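Local coordinates for E3 SUMO-protein ligase SIZ1 (Saccharomyces cerevisiae, PDB 3I2D) that acts as an E3 ligase that attaches SUMO to septins and PCNA, its SP-RING-type zinc finger engaging the conjugating enzyme UBC9, at residues 74-79 / 120-125; 85-90 / 94-99; 107-112 / 199-204; 169-174 / 182-187. All coordinates share one frame; numbering follows the deposited sequence.

All four contacts lie in the PINIT domain, away from the zinc site. From the N terminus, strand 74-90 supplies the first halves of contacts 1 and 2. Contact 2 closes at once, through a short connection to 94-99. Contact 3 opens on helix 104-111, before contact 1 closes at 120-125, so these two cross; contact 2 falls wholly within the span of contact 1. Contact 4, joining 169-174 to 182-187, opens and closes within the long span that contact 3 completes at 199-204. Contacts 2 and 4 tie the two antiparallel sheets together, contact 3 sets the helix on the sheet holding strand 74-90, and contact 1 joins two strands of that sheet across the intervening strand 195-204.

Contact 1 of 4, residues 74-79 / 120-125; sequences YKIQRL and YLFSGM
The ring of Y74 meets two aromatic side chains, Y120 and F122, of the strand that crosses 74-79 almost at a right angle. The bond from Y74 CA to CB points toward 120-125, and chi1 of 59°, with CG between the backbone N and the carbonyl carbon, sets the ring against both partners. Y120 meets it in a T-shaped pair: the edge of Y120 is turned to the face of Y74, the planes stand at 78°, and the centroids are 5.8 Å apart. Y74 CD2 and Y120 CE2 approach to 4.1 Å. F122 and Y74 reach for each other from opposite directions, their planes inclined at 70°. Y74 CE1 lies in the plane of the F122 ring, 3.8 Å from F122 CZ, and Y74 OH stands 3.6 Å from F122 CE2, also at the ring edge. I76 adds the end of its extended chain, I76 CD1 lying 4.3 Å from F122 CZ. F68 meets F122, and I137 touches Y74. Replacing the Y74 ring with the methyl of an alanine is likely to leave the Y120 edge without its ring face and open a gap beside F122. The cluster is held mainly by dispersion, with the edge-to-face pair adding a favourable quadrupolar term; the phenolic oxygen beside the C-H edge of F122 is consistent with a weak electrostatic attraction.

Contact 2 of 4, residues 85-90 / 94-99; sequences MNVEVT and GMCSAK
The sulfur of C96 is the central bump of this contact, lodged between M85 and V87 on the facing strand. C96 SG rests 3.7 Å from M85 CB and, more loosely, 4.2 Å from V87 CG2, while C96 CB sits 3.5 Å from N86 O. M85 fills the next hollow along. M85 CG passes S97 O at 3.8 Å, and M85 SD settles 3.9 Å from A98 CB. The bend at chi3 (-71°) then turns CE away from A98, to pack on L121. An alanine in place of M85 would probably open a gap over A98 and leave L121 without this neighbour. Farther along, T90 CG2 lies 4.5 Å from G94 N, where the glycine brings no side chain. N86 turns outward, its OD1 bonded to K196. Strands 85-87 and 94-99 run antiparallel but do not pair with each other: M85 and V87 bond to strand 195-204, G94 and C96 to strand 182-191. The arrangement is a short connection carrying the chain from the edge strand of one antiparallel sheet to that of the other, as between the layers of a beta sandwich.

Contact 3 of 4, residues 107-112 / 199-204; sequences YNLLSN and GYIVEM
I201 offers one methyl, CG2, to two leucines that follow each other on the helix. L110 CD2 comes to 3.8 Å from I201 CG2 and L109 CD1 to 3.9 Å from the same carbon, so a single branch of the isoleucine carries both contacts. With chi1 at -77°, I201 holds CG2 anti to its backbone N and beside the carbonyl carbon, while CG1 takes the place beside the N. The two leucines arrive on different courses. L109 leaves the helix heading for the strand and crosses I201 at about a right angle. L110 starts out along another line, but its end comes nearer; CD1 continues the chain (chi2 -179°) while the other branch, CD2, meets I201 at a slant. The helical turn closed by S111 N to Y107 O includes both leucines. Around them, L109 also touches Q77, R78 and H117, and L110 touches L102 and L175. The backbone of I201 bonds to both Q77 and R78, the two residues of a classic beta bulge, so the bulge of the neighbouring strand 74-90 pairs with the same residue that the leucines cover. Between helix and strand the meeting is purely hydrocarbon: it depends on the fit of branched chains and on burial, not on any directional polar bond, and L110 and I201 are both buried in the fold.

Contact 4 of 4, residues 169-174 / 182-187; sequences ADLTPH and NNVELI
The side-chain oxygen of N182, OD1, is gripped by two donors, the amide ND2 of N148 and the backbone N of K176, and N182 OD1 lies 4.4 Å from H174 O. Two acceptors cannot bond directly; the same N148 ND2 also serves H174 O and so bridges the two segments, while N148 OD1 receives N183 N. The apolar part is a single methyl pair, L171 CD1 to V184 CG2 at 4.0 Å, with the two side chains crossing at about a right angle. V184 holds CG2 beside its backbone N, and it is this methyl that L171 meets. The turn that presents L171 is pinned locally: T172 OG1 gives D170 OD1 a bond of 2.7 Å that arrives nearly in line with the C-O bond, T172 N adds a weak one, and H174 N reaches L171 O at 2.9 Å. D170 OD2 forms a salt bridge with R118. Strand 169-170 pairs with strand 117-125 in one sheet, whereas strand 182-191 runs between 93-100 and 143-147 in the other. L171, packed on L119 and I152, and V184, packed on L145 and F100, therefore meet between the sheets, with helix 104-111 close by where L110 touches T172.

Contact 1 of 4, residues 74-79 / 120-125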
# COMPACT_ATOMS: atom_id res chain seq x y z
N TYR A 74 5.23 0.62 -2.77
CA TYR A 74 6.14 0.39 -3.87
C TYR A 74 5.81 1.41 -4.95
O TYR A 74 4.68 1.87 -5.07
CB TYR A 74 6.07 -1.06 -4.36
CG TYR A 74 4.72 -1.54 -4.85
CD1 TYR A 74 4.16 -1.03 -6.02
CD2 TYR A 74 4.04 -2.55 -4.17
CE1 TYR A 74 2.95 -1.52 -6.52
CE2 TYR A 74 2.84 -3.05 -4.65
CZ TYR A 74 2.30 -2.53 -5.83
OH TYR A 74 1.09 -3.00 -6.29
N LYS A 75 6.82 1.80 -5.72
CA LYS A 75 6.63 2.80 -6.75
C LYS A 75 7.16 2.27 -8.07
O LYS A 75 8.33 1.88 -8.17
CB LYS A 75 7.38 4.07 -6.34
CG LYS A 75 6.95 5.35 -7.04
CD LYS A 75 7.58 6.57 -6.37
CE LYS A 75 7.24 6.60 -4.87
NZ LYS A 75 7.77 7.79 -4.13
N ILE A 76 6.28 2.23 -9.08
CA ILE A 76 6.68 1.75 -10.39
C ILE A 76 7.64 2.77 -10.98
O ILE A 76 7.29 3.94 -11.17
CB ILE A 76 5.45 1.57 -11.30
CG1 ILE A 76 4.61 0.41 -10.78
CG2 ILE A 76 5.88 1.33 -12.72
CD1 ILE A 76 3.33 0.18 -11.56
N GLN A 77 8.87 2.33 -11.23
CA GLN A 77 9.92 3.19 -11.74
C GLN A 77 10.18 3.04 -13.23
O GLN A 77 10.10 4.01 -13.97
CB GLN A 77 11.20 2.91 -10.98
CG GLN A 77 11.89 4.11 -10.39
CD GLN A 77 12.90 3.69 -9.34
OE1 GLN A 77 13.82 2.92 -9.63
NE2 GLN A 77 12.72 4.18 -8.12
N ARG A 78 10.52 1.83 -13.65
CA ARG A 78 10.82 1.57 -15.06
C ARG A 78 10.09 0.36 -15.58
O ARG A 78 9.84 -0.59 -14.85
CB ARG A 78 12.31 1.30 -15.24
CG ARG A 78 12.92 1.91 -16.48
CD ARG A 78 13.51 3.28 -16.16
NE ARG A 78 14.33 3.24 -14.94
CZ ARG A 78 15.35 2.40 -14.74
NH1 ARG A 78 15.69 1.51 -15.67
NH2 ARG A 78 16.02 2.45 -13.59
N LEU A 79 9.74 0.40 -16.86
CA LEU A 79 9.09 -0.74 -17.49
C LEU A 79 10.14 -1.50 -18.29
O LEU A 79 10.85 -0.89 -19.08
CB LEU A 79 7.99 -0.31 -18.46
CG LEU A 79 7.44 -1.53 -19.24
CD1 LEU A 79 6.01 -1.83 -18.82
CD2 LEU A 79 7.51 -1.28 -20.72
N TYR A 120 8.90 -6.58 -10.43
CA TYR A 120 7.57 -7.13 -10.20
C TYR A 120 6.82 -7.41 -11.49
O TYR A 120 6.92 -6.67 -12.47
CB TYR A 120 6.74 -6.16 -9.35
CG TYR A 120 7.03 -6.20 -7.86
CD1 TYR A 120 8.09 -6.96 -7.35
CD2 TYR A 120 6.23 -5.51 -6.96
CE1 TYR A 120 8.33 -7.04 -5.98
CE2 TYR A 120 6.46 -5.57 -5.59
CZ TYR A 120 7.50 -6.34 -5.11
OH TYR A 120 7.72 -6.42 -3.75
N LEU A 121 6.08 -8.50 -11.51
CA LEU A 121 5.29 -8.79 -12.68
C LEU A 121 3.85 -8.49 -12.28
O LEU A 121 3.38 -8.93 -11.22
CB LEU A 121 5.45 -10.25 -13.08
CG LEU A 121 4.64 -10.67 -14.29
CD1 LEU A 121 4.98 -9.79 -15.49
CD2 LEU A 121 4.93 -12.13 -14.57
N PHE A 122 3.16 -7.70 -13.09
CA PHE A 122 1.78 -7.34 -12.82
C PHE A 122 0.88 -7.99 -13.85
O PHE A 122 1.32 -8.35 -14.94
CB PHE A 122 1.55 -5.82 -12.90
CG PHE A 122 2.14 -5.06 -11.76
CD1 PHE A 122 3.51 -4.88 -11.66
CD2 PHE A 122 1.32 -4.51 -10.78
CE1 PHE A 122 4.06 -4.19 -10.61
CE2 PHE A 122 1.86 -3.82 -9.72
CZ PHE A 122 3.23 -3.65 -9.63
N SER A 123 -0.39 -8.12 -13.50
CA SER A 123 -1.36 -8.70 -14.40
C SER A 123 -2.67 -7.99 -14.20
O SER A 123 -3.01 -7.62 -13.09
CB SER A 123 -1.53 -10.18 -14.12
OG SER A 123 -2.51 -10.74 -14.96
N GLY A 124 -3.41 -7.78 -15.28
CA GLY A 124 -4.70 -7.13 -15.18
C GLY A 124 -5.54 -7.59 -16.35
O GLY A 124 -5.02 -8.16 -17.29
N MET A 125 -6.84 -7.37 -16.29
CA MET A 125 -7.69 -7.79 -17.40
C MET A 125 -7.75 -6.69 -18.46
O MET A 125 -7.66 -5.51 -18.13
CB MET A 125 -9.11 -8.09 -16.93
CG MET A 125 -9.21 -9.04 -15.78
SD MET A 125 -10.95 -9.19 -15.32
CE MET A 125 -11.17 -10.93 -15.57

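Contact 2 of 4, residues 85-90 / 94-99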
# COMPACT_ATOMS: atom_id res chain seq x y z
N MET A 85 3.32 -9.52 -21.83
CA MET A 85 2.65 -10.67 -22.41
C MET A 85 1.12 -10.53 -22.39
O MET A 85 0.56 -9.66 -21.72
CB MET A 85 3.07 -11.93 -21.63
CG MET A 85 4.56 -11.96 -21.35
SD MET A 85 5.10 -13.24 -20.20
CE MET A 85 4.45 -12.66 -18.64
N ASN A 86 0.46 -11.39 -23.14
CA ASN A 86 -0.99 -11.38 -23.20
C ASN A 86 -1.47 -12.78 -22.87
O ASN A 86 -0.84 -13.77 -23.27
CB ASN A 86 -1.46 -10.99 -24.59
CG ASN A 86 -1.04 -9.59 -24.97
OD1 ASN A 86 -1.73 -8.62 -24.64
ND2 ASN A 86 0.10 -9.48 -25.65
N VAL A 87 -2.56 -12.85 -22.12
CA VAL A 87 -3.17 -14.11 -21.74
C VAL A 87 -4.44 -14.17 -22.58
O VAL A 87 -5.26 -13.25 -22.55
CB VAL A 87 -3.52 -14.14 -20.24
CG1 VAL A 87 -4.37 -15.36 -19.92
CG2 VAL A 87 -2.24 -14.18 -19.43
N GLU A 88 -4.59 -15.24 -23.34
CA GLU A 88 -5.75 -15.40 -24.20
C GLU A 88 -6.89 -16.20 -23.57
O GLU A 88 -6.73 -16.83 -22.52
CB GLU A 88 -5.34 -16.08 -25.50
CG GLU A 88 -4.66 -15.17 -26.51
CD GLU A 88 -4.16 -15.93 -27.74
OE1 GLU A 88 -3.90 -15.27 -28.78
OE2 GLU A 88 -4.03 -17.17 -27.66
N VAL A 89 -8.04 -16.17 -24.23
CA VAL A 89 -9.21 -16.91 -23.80
C VAL A 89 -9.06 -18.30 -24.40
O VAL A 89 -8.98 -18.45 -25.62
CB VAL A 89 -10.46 -16.25 -24.34
CG1 VAL A 89 -11.68 -17.03 -23.91
CG2 VAL A 89 -10.53 -14.83 -23.82
N THR A 90 -9.01 -19.32 -23.54
CA THR A 90 -8.81 -20.70 -23.98
C THR A 90 -9.56 -21.61 -23.04
O THR A 90 -9.66 -21.32 -21.85
CB THR A 90 -7.29 -21.08 -23.96
OG1 THR A 90 -7.13 -22.47 -24.26
CG2 THR A 90 -6.70 -20.83 -22.59
N GLY A 94 -2.78 -22.85 -21.83
CA GLY A 94 -2.20 -21.88 -22.73
C GLY A 94 -1.03 -21.28 -21.99
O GLY A 94 -0.90 -21.51 -20.79
N MET A 95 -0.18 -20.53 -22.66
CA MET A 95 0.94 -19.93 -21.97
C MET A 95 1.54 -18.79 -22.75
O MET A 95 1.38 -18.70 -23.96
CB MET A 95 2.02 -20.96 -21.69
CG MET A 95 2.74 -21.45 -22.91
SD MET A 95 4.10 -22.51 -22.43
CE MET A 95 3.27 -24.14 -22.25
N CYS A 96 2.20 -17.90 -22.02
CA CYS A 96 2.88 -16.79 -22.65
C CYS A 96 4.26 -16.74 -22.04
O CYS A 96 4.45 -17.03 -20.86
CB CYS A 96 2.12 -15.48 -22.44
SG CYS A 96 1.60 -15.19 -20.78
N SER A 97 5.22 -16.40 -22.87
CA SER A 97 6.59 -16.33 -22.45
C SER A 97 7.19 -15.01 -22.87
O SER A 97 6.60 -14.25 -23.64
CB SER A 97 7.38 -17.48 -23.07
OG SER A 97 7.24 -17.48 -24.48
N ALA A 98 8.37 -14.74 -22.36
CA ALA A 98 9.07 -13.53 -22.69
C ALA A 98 10.53 -13.77 -22.37
O ALA A 98 10.87 -14.49 -21.43
CB ALA A 98 8.54 -12.36 -21.88
N LYS A 99 11.39 -13.21 -23.20
CA LYS A 99 12.82 -13.32 -23.00
C LYS A 99 13.26 -11.87 -22.96
O LYS A 99 12.77 -11.03 -23.73
CB LYS A 99 13.46 -14.06 -24.17
CG LYS A 99 13.04 -15.52 -24.28
CD LYS A 99 13.68 -16.21 -25.49
CE LYS A 99 13.38 -17.70 -25.52
NZ LYS A 99 11.93 -18.00 -25.67

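Contact 3 of 4, residues 107-112 / 199-204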
# COMPACT_ATOMS: atom_id res chain seq x y z
N TYR A 107 19.88 -3.76 -14.47
CA TYR A 107 20.51 -4.75 -13.59
C TYR A 107 21.06 -4.17 -12.30
O TYR A 107 21.24 -4.90 -11.33
CB TYR A 107 21.64 -5.49 -14.31
CG TYR A 107 22.16 -6.64 -13.48
CD1 TYR A 107 21.50 -7.87 -13.47
CD2 TYR A 107 23.23 -6.47 -12.60
CE1 TYR A 107 21.88 -8.90 -12.60
CE2 TYR A 107 23.61 -7.49 -11.73
CZ TYR A 107 22.93 -8.70 -11.73
OH TYR A 107 23.28 -9.69 -10.84
N ASN A 108 21.33 -2.88 -12.30
CA ASN A 108 21.88 -2.21 -11.13
C ASN A 108 20.95 -2.18 -9.92
O ASN A 108 21.16 -2.88 -8.91
CB ASN A 108 22.28 -0.79 -11.50
CG ASN A 108 23.18 -0.73 -12.72
OD1 ASN A 108 23.45 0.34 -13.26
ND2 ASN A 108 23.63 -1.90 -13.18
N LEU A 109 19.92 -1.35 -10.02
CA LEU A 109 18.95 -1.20 -8.95
C LEU A 109 18.63 -2.52 -8.25
O LEU A 109 18.49 -2.58 -7.03
CB LEU A 109 17.66 -0.61 -9.52
CG LEU A 109 17.79 0.48 -10.60
CD1 LEU A 109 16.42 1.17 -10.81
CD2 LEU A 109 18.83 1.50 -10.17
N LEU A 110 18.55 -3.59 -9.04
CA LEU A 110 18.21 -4.91 -8.52
C LEU A 110 19.36 -5.68 -7.86
O LEU A 110 19.15 -6.45 -6.92
CB LEU A 110 17.60 -5.75 -9.65
CG LEU A 110 16.63 -5.01 -10.56
CD1 LEU A 110 16.09 -5.95 -11.62
CD2 LEU A 110 15.49 -4.43 -9.75
N SER A 111 20.56 -5.46 -8.38
CA SER A 111 21.77 -6.13 -7.90
C SER A 111 22.09 -5.99 -6.40
O SER A 111 21.86 -6.92 -5.62
CB SER A 111 22.96 -5.66 -8.72
OG SER A 111 23.04 -4.25 -8.69
N ASN A 112 22.62 -4.82 -6.02
CA ASN A 112 23.00 -4.50 -4.63
C ASN A 112 22.31 -5.33 -3.53
O ASN A 112 21.12 -5.65 -3.63
CB ASN A 112 22.76 -3.00 -4.38
CG ASN A 112 23.35 -2.52 -3.06
OD1 ASN A 112 24.55 -2.65 -2.81
ND2 ASN A 112 22.50 -1.94 -2.21
N GLY A 199 6.14 -6.05 -16.81
CA GLY A 199 7.27 -6.24 -15.93
C GLY A 199 7.76 -4.85 -15.58
O GLY A 199 8.02 -4.04 -16.46
N TYR A 200 7.83 -4.55 -14.29
CA TYR A 200 8.28 -3.23 -13.85
C TYR A 200 9.34 -3.36 -12.77
O TYR A 200 9.26 -4.26 -11.91
CB TYR A 200 7.14 -2.43 -13.23
CG TYR A 200 6.06 -1.92 -14.15
CD1 TYR A 200 4.74 -2.33 -14.00
CD2 TYR A 200 6.33 -0.95 -15.12
CE1 TYR A 200 3.71 -1.79 -14.78
CE2 TYR A 200 5.31 -0.40 -15.90
CZ TYR A 200 4.00 -0.83 -15.72
OH TYR A 200 3.00 -0.27 -16.48
N ILE A 201 10.33 -2.47 -12.82
CA ILE A 201 11.34 -2.41 -11.77
C ILE A 201 10.64 -1.41 -10.85
O ILE A 201 10.32 -0.29 -11.27
CB ILE A 201 12.68 -1.82 -12.25
CG1 ILE A 201 13.45 -2.85 -13.07
CG2 ILE A 201 13.54 -1.44 -11.07
CD1 ILE A 201 14.74 -2.34 -13.63
N VAL A 202 10.36 -1.82 -9.62
CA VAL A 202 9.69 -0.93 -8.69
C VAL A 202 10.59 -0.67 -7.50
O VAL A 202 11.50 -1.45 -7.20
CB VAL A 202 8.36 -1.55 -8.16
CG1 VAL A 202 7.45 -1.95 -9.34
CG2 VAL A 202 8.67 -2.75 -7.27
N GLU A 203 10.33 0.45 -6.84
CA GLU A 203 11.11 0.80 -5.68
C GLU A 203 10.32 0.47 -4.42
O GLU A 203 9.19 0.93 -4.25
CB GLU A 203 11.47 2.29 -5.68
CG GLU A 203 12.37 2.67 -4.50
CD GLU A 203 12.70 4.16 -4.44
OE1 GLU A 203 13.42 4.65 -5.34
OE2 GLU A 203 12.24 4.82 -3.48
N MET A 204 10.92 -0.32 -3.55
CA MET A 204 10.30 -0.69 -2.29
C MET A 204 10.24 0.55 -1.44
O MET A 204 11.26 1.23 -1.26
CB MET A 204 11.15 -1.72 -1.56
CG MET A 204 11.36 -3.02 -2.28
SD MET A 204 9.87 -3.98 -2.24
CE MET A 204 8.98 -3.23 -3.64

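Contact 4 of 4, residues 169-174 / 182-187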
# COMPACT_ATOMS: atom_id res chain seq x y z
N ALA A 169 4.06 -10.43 -8.73
CA ALA A 169 5.00 -11.50 -8.44
C ALA A 169 6.45 -11.00 -8.52
O ALA A 169 6.83 -10.36 -9.49
CB ALA A 169 4.78 -12.65 -9.39
N ASP A 170 7.23 -11.29 -7.49
CA ASP A 170 8.63 -10.89 -7.41
C ASP A 170 9.50 -11.84 -8.21
O ASP A 170 9.75 -12.96 -7.77
CB ASP A 170 9.09 -10.94 -5.95
CG ASP A 170 10.31 -10.07 -5.68
OD1 ASP A 170 11.09 -9.84 -6.62
OD2 ASP A 170 10.48 -9.61 -4.52
N LEU A 171 9.98 -11.40 -9.38
CA LEU A 171 10.86 -12.22 -10.24
C LEU A 171 12.33 -12.10 -9.83
O LEU A 171 13.13 -12.99 -10.08
CB LEU A 171 10.78 -11.79 -11.71
CG LEU A 171 9.45 -11.62 -12.42
CD1 LEU A 171 9.71 -11.06 -13.81
CD2 LEU A 171 8.74 -12.93 -12.50
N THR A 172 12.66 -10.96 -9.23
CA THR A 172 14.01 -10.61 -8.83
C THR A 172 15.00 -11.65 -8.32
O THR A 172 16.12 -11.73 -8.83
CB THR A 172 13.96 -9.49 -7.82
OG1 THR A 172 12.88 -8.61 -8.17
CG2 THR A 172 15.25 -8.71 -7.85
N PRO A 173 14.63 -12.45 -7.32
CA PRO A 173 15.59 -13.45 -6.85
C PRO A 173 15.94 -14.57 -7.83
O PRO A 173 16.77 -15.42 -7.52
CB PRO A 173 14.92 -13.99 -5.58
CG PRO A 173 13.47 -13.86 -5.87
CD PRO A 173 13.40 -12.48 -6.51
N HIS A 174 15.33 -14.57 -9.01
CA HIS A 174 15.60 -15.63 -9.99
C HIS A 174 16.15 -15.12 -11.31
O HIS A 174 16.20 -15.86 -12.29
CB HIS A 174 14.33 -16.44 -10.25
CG HIS A 174 13.69 -16.94 -9.00
ND1 HIS A 174 14.26 -17.93 -8.22
CD2 HIS A 174 12.58 -16.53 -8.33
CE1 HIS A 174 13.53 -18.10 -7.13
NE2 HIS A 174 12.51 -17.26 -7.17
N ASN A 182 17.09 -13.77 -19.84
CA ASN A 182 16.16 -14.25 -18.82
C ASN A 182 14.91 -14.76 -19.52
O ASN A 182 14.54 -14.27 -20.58
CB ASN A 182 15.76 -13.11 -17.88
CG ASN A 182 16.82 -12.82 -16.85
OD1 ASN A 182 17.13 -13.65 -15.99
ND2 ASN A 182 17.39 -11.62 -16.92
N ASN A 183 14.26 -15.73 -18.90
CA ASN A 183 13.05 -16.27 -19.49
C ASN A 183 11.93 -16.40 -18.46
O ASN A 183 12.08 -17.05 -17.43
CB ASN A 183 13.32 -17.63 -20.13
CG ASN A 183 12.50 -17.85 -21.38
OD1 ASN A 183 11.29 -18.07 -21.32
ND2 ASN A 183 13.16 -17.76 -22.53
N VAL A 184 10.81 -15.76 -18.76
CA VAL A 184 9.65 -15.79 -17.90
C VAL A 184 8.54 -16.52 -18.63
O VAL A 184 8.30 -16.26 -19.80
CB VAL A 184 9.14 -14.39 -17.58
CG1 VAL A 184 7.90 -14.48 -16.72
CG2 VAL A 184 10.22 -13.61 -16.86
N GLU A 185 7.86 -17.41 -17.94
CA GLU A 185 6.78 -18.14 -18.57
C GLU A 185 5.57 -18.26 -17.65
O GLU A 185 5.70 -18.68 -16.50
CB GLU A 185 7.27 -19.52 -18.97
CG GLU A 185 6.39 -20.22 -19.98
CD GLU A 185 7.02 -21.51 -20.48
OE1 GLU A 185 8.15 -21.45 -21.03
OE2 GLU A 185 6.38 -22.58 -20.33
N LEU A 186 4.41 -17.85 -18.15
CA LEU A 186 3.17 -17.96 -17.39
C LEU A 186 2.28 -19.01 -18.04
O LEU A 186 1.91 -18.91 -19.20
CB LEU A 186 2.40 -16.63 -17.38
CG LEU A 186 1.04 -16.72 -16.66
CD1 LEU A 186 1.23 -16.75 -15.15
CD2 LEU A 186 0.20 -15.52 -17.05
N ILE A 187 1.96 -20.04 -17.27
CA ILE A 187 1.10 -21.09 -17.76
C ILE A 187 -0.26 -20.90 -17.12
O ILE A 187 -0.38 -20.87 -15.90
CB ILE A 187 1.64 -22.46 -17.35
CG1 ILE A 187 3.03 -22.67 -17.96
CG2 ILE A 187 0.67 -23.55 -17.79
CD1 ILE A 187 3.61 -24.01 -17.63